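Sgbp-b (Bacteroides uniformis, PDB 7K44) probably binds xyloglucan at the bacterial cell surface, as a surface glycan-binding protein of a xyloglucan utilization locus. Local coordinates at residues A[236-249]-A[370-382]. Residues are numbered along the deposited sequence; the frame is centred on the assembly and turned at random. Where two conformers were deposited one is given.
With CA (calcium ion), chain B.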
loop_
_atom_site.group_PDB
_atom_site.type_symbol
_atom_site.label_atom_id
_atom_site.label_comp_id
_atom_site.label_asym_id
_atom_site.label_seq_id
_atom_site.Cartn_x
_atom_site.Cartn_y
_atom_site.Cartn_z
ATOM N N ALA A 236 -15.429 -10.498 -12.276
ATOM C CA ALA A 236 -14.493 -9.383 -12.194
ATOM C C ALA A 236 -15.229 -8.085 -12.510
ATOM O O ALA A 236 -16.105 -8.063 -13.383
ATOM C CB ALA A 236 -13.341 -9.576 -13.176
ATOM N N PRO A 237 -14.907 -6.982 -11.823
ATOM C CA PRO A 237 -13.822 -6.854 -10.852
ATOM C C PRO A 237 -14.194 -7.228 -9.407
ATOM O O PRO A 237 -13.459 -6.857 -8.475
ATOM C CB PRO A 237 -13.475 -5.367 -10.958
ATOM C CG PRO A 237 -14.801 -4.727 -11.191
ATOM C CD PRO A 237 -15.592 -5.701 -12.056
ATOM N N PHE A 238 -15.314 -7.943 -9.245
ATOM C CA PHE A 238 -15.785 -8.528 -7.982
ATOM C C PHE A 238 -16.343 -7.503 -7.004
ATOM O O PHE A 238 -17.464 -7.653 -6.512
ATOM C CB PHE A 238 -14.736 -9.440 -7.336
ATOM C CG PHE A 238 -14.238 -10.514 -8.254
ATOM C CD1 PHE A 238 -15.024 -11.622 -8.542
ATOM C CD2 PHE A 238 -13.003 -10.397 -8.870
ATOM C CE1 PHE A 238 -14.568 -12.603 -9.407
ATOM C CE2 PHE A 238 -12.543 -11.379 -9.734
ATOM C CZ PHE A 238 -13.330 -12.483 -10.000
ATOM N N PHE A 239 -15.584 -6.449 -6.735
ATOM C CA PHE A 239 -16.079 -5.302 -6.001
ATOM C C PHE A 239 -15.942 -4.080 -6.891
ATOM O O PHE A 239 -15.048 -4.010 -7.739
ATOM C CB PHE A 239 -15.282 -5.085 -4.711
ATOM C CG PHE A 239 -15.278 -6.281 -3.809
ATOM C CD1 PHE A 239 -16.327 -6.504 -2.940
ATOM C CD2 PHE A 239 -14.251 -7.190 -3.872
ATOM C CE1 PHE A 239 -16.336 -7.619 -2.124
ATOM C CE2 PHE A 239 -14.245 -8.304 -3.055
ATOM C CZ PHE A 239 -15.292 -8.511 -2.186
ATOM N N SER A 240 -16.845 -3.127 -6.698
ATOM C CA SER A 240 -16.772 -1.880 -7.435
ATOM C C SER A 240 -17.388 -0.769 -6.605
ATOM O O SER A 240 -18.263 -1.000 -5.770
ATOM C CB SER A 240 -17.480 -1.976 -8.793
ATOM O OG SER A 240 -18.894 -1.974 -8.632
ATOM N N ASP A 241 -16.909 0.449 -6.835
ATOM C CA ASP A 241 -17.500 1.628 -6.211
ATOM C C ASP A 241 -18.600 2.097 -7.153
ATOM O O ASP A 241 -18.394 2.938 -8.027
ATOM C CB ASP A 241 -16.425 2.690 -6.017
ATOM C CG ASP A 241 -16.909 3.877 -5.218
ATOM O OD1 ASP A 241 -18.123 3.958 -4.928
ATOM O OD2 ASP A 241 -16.066 4.745 -4.883
ATOM N N GLY A 242 -19.792 1.529 -6.999
ATOM C CA GLY A 242 -20.822 1.861 -7.963
ATOM C C GLY A 242 -20.427 1.403 -9.352
ATOM O O GLY A 242 -19.838 0.334 -9.543
ATOM N N LYS A 243 -20.757 2.221 -10.337
ATOM C CA LYS A 243 -20.445 1.910 -11.724
ATOM C C LYS A 243 -18.983 2.198 -12.025
ATOM O O LYS A 243 -18.437 3.214 -11.587
ATOM C CB LYS A 243 -21.328 2.762 -12.628
ATOM C CG LYS A 243 -21.218 2.450 -14.091
ATOM C CD LYS A 243 -22.188 3.323 -14.886
ATOM C CE LYS A 243 -23.609 3.151 -14.395
ATOM N NZ LYS A 243 -24.560 3.868 -15.290
ATOM N N CYS A 244 -18.335 1.279 -12.735
ATOM C CA CYS A 244 -17.020 1.508 -13.327
ATOM C C CYS A 244 -17.135 1.225 -14.819
ATOM O O CYS A 244 -18.181 0.784 -15.297
ATOM C CB CYS A 244 -15.933 0.649 -12.666
ATOM S SG CYS A 244 -16.055 -1.114 -12.961
ATOM N N TYR A 245 -16.093 1.539 -15.584
ATOM C CA TYR A 245 -16.085 1.256 -17.015
ATOM C C TYR A 245 -15.008 0.242 -17.361
ATOM O O TYR A 245 -13.894 0.284 -16.826
ATOM C CB TYR A 245 -15.975 2.512 -17.914
ATOM C CG TYR A 245 -17.336 3.020 -18.330
ATOM C CD1 TYR A 245 -18.156 3.662 -17.415
ATOM C CD2 TYR A 245 -17.823 2.805 -19.618
ATOM C CE1 TYR A 245 -19.415 4.121 -17.767
ATOM C CE2 TYR A 245 -19.098 3.265 -19.987
ATOM C CZ TYR A 245 -19.885 3.914 -19.054
ATOM O OH TYR A 245 -21.153 4.361 -19.363
ATOM N N SER A 246 -15.373 -0.705 -18.213
ATOM C CA SER A 246 -14.467 -1.724 -18.708
ATOM C C SER A 246 -13.993 -1.410 -20.117
ATOM O O SER A 246 -14.723 -0.826 -20.927
ATOM C CB SER A 246 -15.138 -3.100 -18.687
ATOM O OG SER A 246 -16.144 -3.202 -19.677
ATOM N N ILE A 247 -12.749 -1.793 -20.397
ATOM C CA ILE A 247 -12.213 -1.924 -21.749
ATOM C C ILE A 247 -11.894 -3.401 -21.936
ATOM O O ILE A 247 -11.118 -3.970 -21.160
ATOM C CB ILE A 247 -10.937 -1.086 -21.923
ATOM C CG1 ILE A 247 -11.274 0.403 -21.918
ATOM C CG2 ILE A 247 -10.197 -1.477 -23.193
ATOM C CD1 ILE A 247 -11.948 0.881 -23.180
ATOM N N SER A 248 -12.496 -4.035 -22.944
ATOM C CA SER A 248 -12.325 -5.479 -23.052
ATOM C C SER A 248 -12.515 -5.925 -24.492
ATOM O O SER A 248 -13.182 -5.257 -25.287
ATOM C CB SER A 248 -13.282 -6.241 -22.128
ATOM O OG SER A 248 -14.607 -6.180 -22.620
ATOM N N GLY A 249 -11.929 -7.078 -24.810
ATOM C CA GLY A 249 -12.102 -7.717 -26.096
ATOM C C GLY A 249 -10.786 -8.245 -26.615
ATOM O O GLY A 249 -9.792 -8.309 -25.896
ATOM N N PRO A 370 -2.717 -11.918 -31.242
ATOM C CA PRO A 370 -3.720 -11.099 -30.548
ATOM C C PRO A 370 -3.708 -11.324 -29.034
ATOM O O PRO A 370 -3.179 -12.333 -28.558
ATOM C CB PRO A 370 -5.042 -11.584 -31.144
ATOM C CG PRO A 370 -4.767 -12.980 -31.593
ATOM C CD PRO A 370 -3.332 -13.006 -32.023
ATOM N N TYR A 371 -4.268 -10.377 -28.288
ATOM C CA TYR A 371 -4.341 -10.450 -26.838
ATOM C C TYR A 371 -5.783 -10.301 -26.390
ATOM O O TYR A 371 -6.522 -9.457 -26.912
ATOM C CB TYR A 371 -3.584 -9.295 -26.199
ATOM C CG TYR A 371 -2.090 -9.356 -26.303
ATOM C CD1 TYR A 371 -1.360 -10.249 -25.523
ATOM C CD2 TYR A 371 -1.397 -8.499 -27.138
ATOM C CE1 TYR A 371 0.017 -10.297 -25.595
ATOM C CE2 TYR A 371 -0.015 -8.540 -27.217
ATOM C CZ TYR A 371 0.686 -9.445 -26.438
ATOM O OH TYR A 371 2.061 -9.484 -26.510
ATOM N N ASN A 372 -6.181 -11.106 -25.413
ATOM C CA ASN A 372 -7.449 -10.888 -24.733
ATOM C C ASN A 372 -7.240 -9.827 -23.656
ATOM O O ASN A 372 -6.361 -9.967 -22.801
ATOM C CB ASN A 372 -7.956 -12.192 -24.120
ATOM C CG ASN A 372 -9.209 -11.995 -23.292
ATOM O OD1 ASN A 372 -10.123 -11.273 -23.691
ATOM N ND2 ASN A 372 -9.254 -12.627 -22.124
ATOM N N ILE A 373 -8.035 -8.762 -23.711
ATOM C CA ILE A 373 -7.928 -7.630 -22.796
ATOM C C ILE A 373 -9.178 -7.583 -21.932
ATOM O O ILE A 373 -10.294 -7.758 -22.433
ATOM C CB ILE A 373 -7.793 -6.320 -23.601
ATOM C CG1 ILE A 373 -6.559 -6.364 -24.504
ATOM C CG2 ILE A 373 -7.777 -5.103 -22.664
ATOM C CD1 ILE A 373 -5.234 -6.533 -23.761
ATOM N N GLU A 374 -8.998 -7.327 -20.634
ATOM C CA GLU A 374 -10.145 -7.117 -19.752
ATOM C C GLU A 374 -9.680 -6.275 -18.572
ATOM O O GLU A 374 -8.944 -6.768 -17.711
ATOM C CB GLU A 374 -10.735 -8.449 -19.283
ATOM C CG GLU A 374 -11.941 -8.280 -18.361
ATOM C CD GLU A 374 -12.383 -9.584 -17.707
ATOM O OE1 GLU A 374 -11.864 -10.655 -18.083
ATOM O OE2 GLU A 374 -13.235 -9.531 -16.795
ATOM N N MET A 375 -10.113 -5.017 -18.531
ATOM C CA MET A 375 -9.637 -4.061 -17.539
ATOM C C MET A 375 -10.784 -3.140 -17.162
ATOM O O MET A 375 -11.695 -2.906 -17.961
ATOM C CB MET A 375 -8.479 -3.227 -18.094
ATOM C CG MET A 375 -7.342 -4.043 -18.685
ATOM S SD MET A 375 -6.249 -3.003 -19.657
ATOM C CE MET A 375 -5.929 -1.761 -18.424
ATOM N N TYR A 376 -10.717 -2.593 -15.950
ATOM C CA TYR A 376 -11.763 -1.748 -15.389
ATOM C C TYR A 376 -11.133 -0.518 -14.752
ATOM O O TYR A 376 -10.043 -0.590 -14.170
ATOM C CB TYR A 376 -12.575 -2.512 -14.322
ATOM C CG TYR A 376 -13.117 -3.831 -14.820
ATOM C CD1 TYR A 376 -12.329 -4.973 -14.829
ATOM C CD2 TYR A 376 -14.400 -3.910 -15.320
ATOM C CE1 TYR A 376 -12.821 -6.179 -15.321
ATOM C CE2 TYR A 376 -14.907 -5.109 -15.797
ATOM C CZ TYR A 376 -14.108 -6.231 -15.804
ATOM O OH TYR A 376 -14.630 -7.413 -16.298
ATOM N N PHE A 377 -11.853 0.602 -14.829
ATOM C CA PHE A 377 -11.351 1.904 -14.405
ATOM C C PHE A 377 -12.422 2.637 -13.606
ATOM O O PHE A 377 -13.611 2.587 -13.951
ATOM C CB PHE A 377 -11.035 2.771 -15.637
ATOM C CG PHE A 377 -9.945 2.232 -16.505
ATOM C CD1 PHE A 377 -10.221 1.331 -17.520
ATOM C CD2 PHE A 377 -8.631 2.641 -16.309
ATOM C CE1 PHE A 377 -9.198 0.845 -18.320
ATOM C CE2 PHE A 377 -7.613 2.150 -17.102
ATOM C CZ PHE A 377 -7.900 1.247 -18.100
ATOM N N ASP A 378 -12.004 3.368 -12.572
ATOM C CA ASP A 378 -12.939 4.147 -11.770
ATOM C C ASP A 378 -12.176 5.188 -10.967
ATOM O O ASP A 378 -10.947 5.133 -10.821
ATOM C CB ASP A 378 -13.724 3.226 -10.819
ATOM C CG ASP A 378 -15.091 3.789 -10.389
ATOM O OD1 ASP A 378 -15.481 4.943 -10.700
ATOM O OD2 ASP A 378 -15.791 3.012 -9.699
ATOM N N ASN A 379 -12.937 6.134 -10.423
ATOM C CA ASN A 379 -12.463 7.040 -9.371
ATOM C C ASN A 379 -11.227 7.839 -9.785
ATOM O O ASN A 379 -10.190 7.793 -9.128
ATOM C CB ASN A 379 -12.241 6.294 -8.055
ATOM C CG ASN A 379 -13.540 5.993 -7.343
ATOM O OD1 ASN A 379 -14.547 6.660 -7.576
ATOM N ND2 ASN A 379 -13.515 5.005 -6.449
ATOM N N PHE A 380 -11.361 8.598 -10.876
ATOM C CA PHE A 380 -10.299 9.515 -11.271
ATOM C C PHE A 380 -10.330 10.736 -10.356
ATOM O O PHE A 380 -11.381 11.358 -10.166
ATOM C CB PHE A 380 -10.466 9.943 -12.730
ATOM C CG PHE A 380 -10.335 8.821 -13.720
ATOM C CD1 PHE A 380 -11.414 7.997 -14.006
ATOM C CD2 PHE A 380 -9.140 8.602 -14.377
ATOM C CE1 PHE A 380 -11.305 6.959 -14.933
ATOM C CE2 PHE A 380 -9.012 7.567 -15.304
ATOM C CZ PHE A 380 -10.091 6.743 -15.575
ATOM N N ARG A 381 -9.177 11.071 -9.778
ATOM C CA ARG A 381 -9.056 12.204 -8.870
ATOM C C ARG A 381 -7.768 12.951 -9.177
ATOM O O ARG A 381 -6.825 12.383 -9.728
ATOM C CB ARG A 381 -9.086 11.787 -7.389
ATOM C CG ARG A 381 -8.002 10.795 -6.959
ATOM C CD ARG A 381 -8.507 9.367 -6.933
ATOM N NE ARG A 381 -7.579 8.440 -6.271
ATOM C CZ ARG A 381 -7.687 7.118 -6.343
ATOM N NH1 ARG A 381 -6.801 6.333 -5.713
ATOM N NH2 ARG A 381 -8.696 6.567 -7.030
ATOM N N VAL A 382 -7.750 14.243 -8.848
ATOM C CA VAL A 382 -6.542 15.064 -8.949
ATOM C C VAL A 382 -6.092 15.383 -7.531
ATOM O O VAL A 382 -6.840 16.010 -6.768
ATOM C CB VAL A 382 -6.778 16.354 -9.751
ATOM C CG1 VAL A 382 -5.481 17.170 -9.775
ATOM C CG2 VAL A 382 -7.255 16.045 -11.163
HETATM CA CA CA B . -17.793 4.469 -9.731
HETATM O O HOH W 1 -15.113 0.595 -9.020
HETATM O O HOH W 2 -17.030 5.715 -7.816
#
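Six backbone hydrogen bonds join Y245, I247 and G249 to F377, M375 and I373, two per pair, the shortest from I373 N to G249 O (2.8 Å). The 169° between strand directions confirms antiparallel pairing.

Metal coordination takes over on the N-terminal side of C244. D378 chelates calcium through both carboxylate oxygens, with OD2 2.5 Å from the ion, while the carbonyls D241 O and K243 O also bind it; N213, D215 and a water complete the site. A second water accepts from D241 N and donates to D378 OD2. Beside the ion, N379 ND2 gives D241 OD2 a straight bond (3.0 Å, 168°); ND2 comes to the anti side, somewhat out of the carboxylate plane, while OD2 lies in the amide plane.

Strands 243-248 and 371-384 are neighbours in an antiparallel sheet of the xyloglucan-binding domain, and the calcium joins loop 236-242 and the start of 243-248 to D378.

Aromatic packing occupies the side bearing Y376. With CG anti to the carbonyl carbon (chi1 -53°), its ring meets P237, whose CD sits over the face, 3.9 Å from the Y376 centroid, a CH-pi contact; S246 CB and C244 SG approach obliquely. Y376 OH donates to E374 OE2 (2.6 Å), which lies in the ring plane. On the other side, I247 CG1 meets F377 CE1, with L261 against both residues.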